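Local coordinates for protein ribokinase, putative (Burkholderia thailandensis, PDB 3B1N) that phosphorylates nucleosides, probably by transferring the gamma-phosphate of ATP to the ribose in the manner of ribokinase-family kinases, at residues L171-E184 / Y194-S206. Residues are numbered along the deposited sequence; the frame is centred on the assembly and turned at random. Where two conformers were deposited one is given.
Sequences LPLFDGATLRRSIE and YEAKLVCDKTGWS. With NA (sodium ion), chain H.
R180 lies against one face of the W205 indole: its CG stands 3.6 Å from the centroid of the six-membered ring and 16° off the normal, a CH-pi contact. T203 CB rests on that same face, while I183 CG2 and E184 OE1 meet the edge. The guanidinium of R180 is turned 72° from the indole plane. One of its faces receives G176 O, and at its edge NH2 donates to T203 O (2.9 Å) from above the carbonyl plane. The chain crosses the ring obliquely, CB, CG and CD over its face, and bends at chi3 so that NH2 reaches this carbonyl at the helix end. T203 OG1 accepts from W205 N, an ST turn that fixes the backbone where the tryptophan departs. At the other end, K202 runs past the F174 carbonyl, bends at chi3, and its NZ donates to F174 O (2.8 Å) and L171 O (3.1 Å), tying the turn before helix 176-184 to the second helix. Between these polar ends, I183 CD1 meets V199 CG1 tip to tip at 3.7 Å, L179 CG packs on T203 CG2, and the L171 side chain crosses that of V199 at about a right angle, CD2 touching CG2. G176 CA comes 3.4 Å from K202 O, a close backbone approach. The axes cross at -114°, 9.1 Å apart. I183 O and E184 O bind a sodium ion with A186 and R213. Strand 188-192 links the two helices within the Rossmann-like fold; helix 146-158 packs on F174, helix 207-211 on V199 and W205, and strand 163-165 on L179.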
loop_
_atom_site.group_PDB
_atom_site.type_symbol
_atom_site.label_atom_id
_atom_site.label_comp_id
_atom_site.label_asym_id
_atom_site.label_seq_id
_atom_site.Cartn_x
_atom_site.Cartn_y
_atom_site.Cartn_z
ATOM N N LEU B 171 -15.285 -5.404 -5.981
ATOM C CA LEU B 171 -15.810 -6.740 -5.660
ATOM C C LEU B 171 -16.120 -6.998 -4.173
ATOM O O LEU B 171 -17.146 -7.620 -3.881
ATOM C CB LEU B 171 -14.864 -7.808 -6.200
ATOM C CG LEU B 171 -15.319 -8.967 -7.072
ATOM C CD1 LEU B 171 -16.762 -8.904 -7.611
ATOM C CD2 LEU B 171 -14.285 -9.092 -8.177
ATOM N N PRO B 172 -15.285 -6.510 -3.228
ATOM C CA PRO B 172 -15.595 -6.775 -1.808
ATOM C C PRO B 172 -16.964 -6.270 -1.348
ATOM O O PRO B 172 -17.520 -6.785 -0.362
ATOM C CB PRO B 172 -14.447 -6.049 -1.064
ATOM C CG PRO B 172 -13.300 -6.144 -2.039
ATOM C CD PRO B 172 -13.978 -5.821 -3.344
ATOM N N LEU B 173 -17.508 -5.287 -2.050
ATOM C CA LEU B 173 -18.779 -4.670 -1.690
ATOM C C LEU B 173 -19.992 -5.527 -2.120
ATOM O O LEU B 173 -21.127 -5.310 -1.639
ATOM C CB LEU B 173 -18.866 -3.273 -2.299
ATOM C CG LEU B 173 -17.658 -2.316 -2.186
ATOM C CD1 LEU B 173 -17.818 -1.048 -3.029
ATOM C CD2 LEU B 173 -17.390 -1.964 -0.740
ATOM N N PHE B 174 -19.754 -6.469 -3.031
ATOM C CA PHE B 174 -20.812 -7.326 -3.572
ATOM C C PHE B 174 -21.017 -8.558 -2.687
ATOM O O PHE B 174 -20.078 -9.037 -2.058
ATOM C CB PHE B 174 -20.467 -7.791 -4.997
ATOM C CG PHE B 174 -20.700 -6.735 -6.050
ATOM C CD1 PHE B 174 -21.849 -6.738 -6.829
ATOM C CD2 PHE B 174 -19.771 -5.712 -6.235
ATOM C CE1 PHE B 174 -22.086 -5.732 -7.770
ATOM C CE2 PHE B 174 -19.989 -4.746 -7.160
ATOM C CZ PHE B 174 -21.146 -4.757 -7.950
ATOM N N ASP B 175 -22.249 -9.053 -2.608
ATOM C CA ASP B 175 -22.457 -10.451 -2.188
ATOM C C ASP B 175 -22.790 -11.287 -3.393
ATOM O O ASP B 175 -22.863 -10.766 -4.517
ATOM C CB ASP B 175 -23.539 -10.592 -1.114
ATOM C CG ASP B 175 -24.883 -10.021 -1.539
ATOM O OD1 ASP B 175 -25.746 -9.864 -0.635
ATOM O OD2 ASP B 175 -25.106 -9.731 -2.748
ATOM N N GLY B 176 -22.976 -12.588 -3.170
ATOM C CA GLY B 176 -23.285 -13.497 -4.257
ATOM C C GLY B 176 -24.523 -13.139 -5.051
ATOM O O GLY B 176 -24.501 -13.201 -6.284
ATOM N N ALA B 177 -25.587 -12.721 -4.361
ATOM C CA ALA B 177 -26.855 -12.467 -5.019
ATOM C C ALA B 177 -26.792 -11.240 -5.951
ATOM O O ALA B 177 -27.234 -11.314 -7.108
ATOM C CB ALA B 177 -27.985 -12.332 -3.981
ATOM N N THR B 178 -26.217 -10.142 -5.451
ATOM C CA THR B 178 -26.090 -8.917 -6.256
ATOM C C THR B 178 -25.077 -9.122 -7.383
ATOM O O THR B 178 -25.241 -8.587 -8.483
ATOM C CB THR B 178 -25.700 -7.676 -5.426
ATOM O OG1 THR B 178 -24.499 -7.941 -4.690
ATOM C CG2 THR B 178 -26.832 -7.295 -4.455
ATOM N N LEU B 179 -24.043 -9.912 -7.125
ATOM C CA LEU B 179 -23.066 -10.186 -8.179
ATOM C C LEU B 179 -23.647 -11.042 -9.317
ATOM O O LEU B 179 -23.504 -10.704 -10.511
ATOM C CB LEU B 179 -21.779 -10.770 -7.574
ATOM C CG LEU B 179 -20.590 -10.965 -8.513
ATOM C CD1 LEU B 179 -20.215 -9.621 -9.220
ATOM C CD2 LEU B 179 -19.410 -11.530 -7.787
ATOM N N ARG B 180 -24.316 -12.145 -8.968
ATOM C CA ARG B 180 -25.035 -12.934 -9.976
ATOM C C ARG B 180 -26.043 -12.096 -10.769
ATOM O O ARG B 180 -26.091 -12.183 -12.000
ATOM C CB ARG B 180 -25.758 -14.116 -9.316
ATOM C CG ARG B 180 -24.849 -15.268 -8.900
ATOM C CD ARG B 180 -25.688 -16.496 -8.459
ATOM N NE ARG B 180 -26.468 -16.194 -7.247
ATOM C CZ ARG B 180 -26.008 -16.326 -6.005
ATOM N NH1 ARG B 180 -26.795 -16.002 -4.983
ATOM N NH2 ARG B 180 -24.761 -16.738 -5.779
ATOM N N ARG B 181 -26.818 -11.258 -10.083
ATOM C CA ARG B 181 -27.787 -10.396 -10.780
ATOM C C ARG B 181 -27.100 -9.462 -11.779
ATOM O O ARG B 181 -27.545 -9.313 -12.925
ATOM C CB ARG B 181 -28.654 -9.629 -9.785
ATOM C CG ARG B 181 -29.486 -8.502 -10.378
ATOM C CD ARG B 181 -30.575 -9.037 -11.288
ATOM N NE ARG B 181 -31.492 -7.953 -11.614
ATOM C CZ ARG B 181 -32.537 -8.071 -12.421
ATOM N NH1 ARG B 181 -32.823 -9.238 -12.982
ATOM N NH2 ARG B 181 -33.286 -7.014 -12.669
ATOM N N SER B 182 -25.997 -8.855 -11.346
ATOM C CA SER B 182 -25.279 -7.904 -12.213
ATOM C C SER B 182 -24.773 -8.553 -13.489
ATOM O O SER B 182 -24.851 -7.947 -14.569
ATOM C CB SER B 182 -24.142 -7.249 -11.414
ATOM O OG SER B 182 -24.681 -6.498 -10.352
ATOM N N ILE B 183 -24.256 -9.773 -13.363
ATOM C CA ILE B 183 -23.767 -10.552 -14.489
ATOM C C ILE B 183 -24.915 -10.973 -15.410
ATOM O O ILE B 183 -24.759 -10.906 -16.651
ATOM C CB ILE B 183 -22.993 -11.780 -13.995
ATOM C CG1 ILE B 183 -21.688 -11.327 -13.313
ATOM C CG2 ILE B 183 -22.703 -12.752 -15.132
ATOM C CD1 ILE B 183 -21.047 -12.408 -12.417
ATOM N N GLU B 184 -26.054 -11.385 -14.828
ATOM C CA GLU B 184 -27.252 -11.638 -15.651
ATOM C C GLU B 184 -27.614 -10.425 -16.546
ATOM O O GLU B 184 -27.791 -10.552 -17.757
ATOM C CB GLU B 184 -28.456 -12.082 -14.781
ATOM C CG GLU B 184 -28.359 -13.552 -14.281
ATOM C CD GLU B 184 -29.153 -13.801 -13.003
ATOM O OE1 GLU B 184 -29.058 -14.929 -12.427
ATOM O OE2 GLU B 184 -29.874 -12.859 -12.561
ATOM N N TYR B 194 -7.288 -12.555 -11.364
ATOM C CA TYR B 194 -7.462 -12.585 -9.919
ATOM C C TYR B 194 -8.931 -12.297 -9.617
ATOM O O TYR B 194 -9.594 -13.011 -8.836
ATOM C CB TYR B 194 -6.519 -11.570 -9.249
ATOM C CG TYR B 194 -6.677 -11.440 -7.741
ATOM C CD1 TYR B 194 -7.642 -10.618 -7.210
ATOM C CD2 TYR B 194 -5.855 -12.165 -6.888
ATOM C CE1 TYR B 194 -7.806 -10.487 -5.809
ATOM C CE2 TYR B 194 -6.001 -12.038 -5.514
ATOM C CZ TYR B 194 -6.951 -11.214 -4.996
ATOM O OH TYR B 194 -7.090 -11.135 -3.622
ATOM N N GLU B 195 -9.458 -11.231 -10.220
ATOM C CA GLU B 195 -10.848 -10.883 -10.016
ATOM C C GLU B 195 -11.778 -11.978 -10.536
ATOM O O GLU B 195 -12.833 -12.236 -9.937
ATOM C CB GLU B 195 -11.124 -9.546 -10.734
ATOM C CG GLU B 195 -10.293 -8.355 -10.205
ATOM C CD GLU B 195 -10.233 -7.133 -11.201
ATOM O OE1 GLU B 195 -10.600 -7.171 -12.453
ATOM O OE2 GLU B 195 -9.833 -6.062 -10.669
ATOM N N ALA B 196 -11.411 -12.585 -11.675
ATOM C CA ALA B 196 -12.251 -13.639 -12.261
ATOM C C ALA B 196 -12.404 -14.777 -11.226
ATOM O O ALA B 196 -13.516 -15.282 -11.014
ATOM C CB ALA B 196 -11.610 -14.185 -13.508
ATOM N N LYS B 197 -11.303 -15.139 -10.563
ATOM C CA LYS B 197 -11.368 -16.167 -9.508
ATOM C C LYS B 197 -12.328 -15.767 -8.373
ATOM O O LYS B 197 -13.163 -16.574 -7.920
ATOM C CB LYS B 197 -9.974 -16.527 -8.987
ATOM C CG LYS B 197 -9.983 -17.564 -7.847
ATOM C CD LYS B 197 -10.525 -18.912 -8.382
ATOM C CE LYS B 197 -10.535 -19.985 -7.266
ATOM N NZ LYS B 197 -10.438 -21.302 -7.930
ATOM N N LEU B 198 -12.242 -14.514 -7.941
ATOM C CA LEU B 198 -13.114 -14.024 -6.890
ATOM C C LEU B 198 -14.565 -14.003 -7.350
ATOM O O LEU B 198 -15.469 -14.269 -6.542
ATOM C CB LEU B 198 -12.656 -12.629 -6.439
ATOM C CG LEU B 198 -11.700 -12.481 -5.257
ATOM C CD1 LEU B 198 -10.538 -13.431 -5.325
ATOM C CD2 LEU B 198 -11.242 -11.062 -5.203
ATOM N N VAL B 199 -14.808 -13.703 -8.634
ATOM C CA VAL B 199 -16.202 -13.705 -9.130
ATOM C C VAL B 199 -16.799 -15.128 -9.096
ATOM O O VAL B 199 -17.960 -15.315 -8.653
ATOM C CB VAL B 199 -16.286 -13.126 -10.555
ATOM C CG1 VAL B 199 -17.715 -13.359 -11.150
ATOM C CG2 VAL B 199 -15.985 -11.591 -10.522
ATOM N N CYS B 200 -16.019 -16.091 -9.581
ATOM C CA CYS B 200 -16.441 -17.513 -9.557
ATOM C C CYS B 200 -16.712 -17.924 -8.115
ATOM O O CYS B 200 -17.766 -18.499 -7.807
ATOM C CB CYS B 200 -15.338 -18.359 -10.120
ATOM S SG CYS B 200 -15.175 -18.239 -11.890
ATOM N N ASP B 201 -15.787 -17.601 -7.212
ATOM C CA ASP B 201 -15.973 -17.949 -5.781
ATOM C C ASP B 201 -17.242 -17.354 -5.185
ATOM O O ASP B 201 -17.989 -18.047 -4.478
ATOM C CB ASP B 201 -14.780 -17.506 -4.946
ATOM C CG ASP B 201 -13.542 -18.344 -5.186
ATOM O OD1 ASP B 201 -13.559 -19.334 -5.973
ATOM O OD2 ASP B 201 -12.512 -17.971 -4.576
ATOM N N LYS B 202 -17.514 -16.085 -5.466
ATOM C CA LYS B 202 -18.622 -15.375 -4.817
ATOM C C LYS B 202 -19.973 -15.764 -5.431
ATOM O O LYS B 202 -20.984 -15.892 -4.725
ATOM C CB LYS B 202 -18.384 -13.847 -4.840
ATOM C CG LYS B 202 -19.520 -12.957 -4.271
ATOM C CD LYS B 202 -19.006 -11.543 -3.871
ATOM C CE LYS B 202 -18.208 -11.580 -2.536
ATOM N NZ LYS B 202 -17.556 -10.249 -2.310
ATOM N N THR B 203 -19.993 -15.943 -6.747
ATOM C CA THR B 203 -21.240 -16.308 -7.415
ATOM C C THR B 203 -21.577 -17.776 -7.216
ATOM O O THR B 203 -22.762 -18.161 -7.309
ATOM C CB THR B 203 -21.196 -16.073 -8.942
ATOM O OG1 THR B 203 -20.141 -16.849 -9.521
ATOM C CG2 THR B 203 -21.073 -14.583 -9.294
ATOM N N GLY B 204 -20.553 -18.599 -7.000
ATOM C CA GLY B 204 -20.737 -20.053 -7.034
ATOM C C GLY B 204 -20.805 -20.597 -8.445
ATOM O O GLY B 204 -21.170 -21.751 -8.656
ATOM N N TRP B 205 -20.477 -19.764 -9.430
ATOM C CA TRP B 205 -20.472 -20.160 -10.827
ATOM C C TRP B 205 -19.051 -20.485 -11.288
ATOM O O TRP B 205 -18.055 -19.924 -10.760
ATOM C CB TRP B 205 -21.068 -19.063 -11.726
ATOM C CG TRP B 205 -22.550 -18.848 -11.603
ATOM C CD1 TRP B 205 -23.487 -19.770 -11.201
ATOM C CD2 TRP B 205 -23.283 -17.662 -11.951
ATOM N NE1 TRP B 205 -24.742 -19.212 -11.239
ATOM C CE2 TRP B 205 -24.649 -17.920 -11.696
ATOM C CE3 TRP B 205 -22.914 -16.396 -12.435
ATOM C CZ2 TRP B 205 -25.647 -16.972 -11.922
ATOM C CZ3 TRP B 205 -23.904 -15.446 -12.641
ATOM C CH2 TRP B 205 -25.263 -15.739 -12.385
ATOM N N SER B 206 -18.971 -21.375 -12.273
ATOM C CA SER B 206 -17.755 -21.695 -12.996
ATOM C C SER B 206 -17.603 -20.659 -14.102
ATOM O O SER B 206 -18.562 -19.957 -14.389
ATOM C CB SER B 206 -17.889 -23.098 -13.598
ATOM O OG SER B 206 -18.909 -23.107 -14.602
HETATM NA NA NA H . -25.747 -10.965 -18.885
HETATM O O HOH W 1 -27.107 -11.025 -20.946
#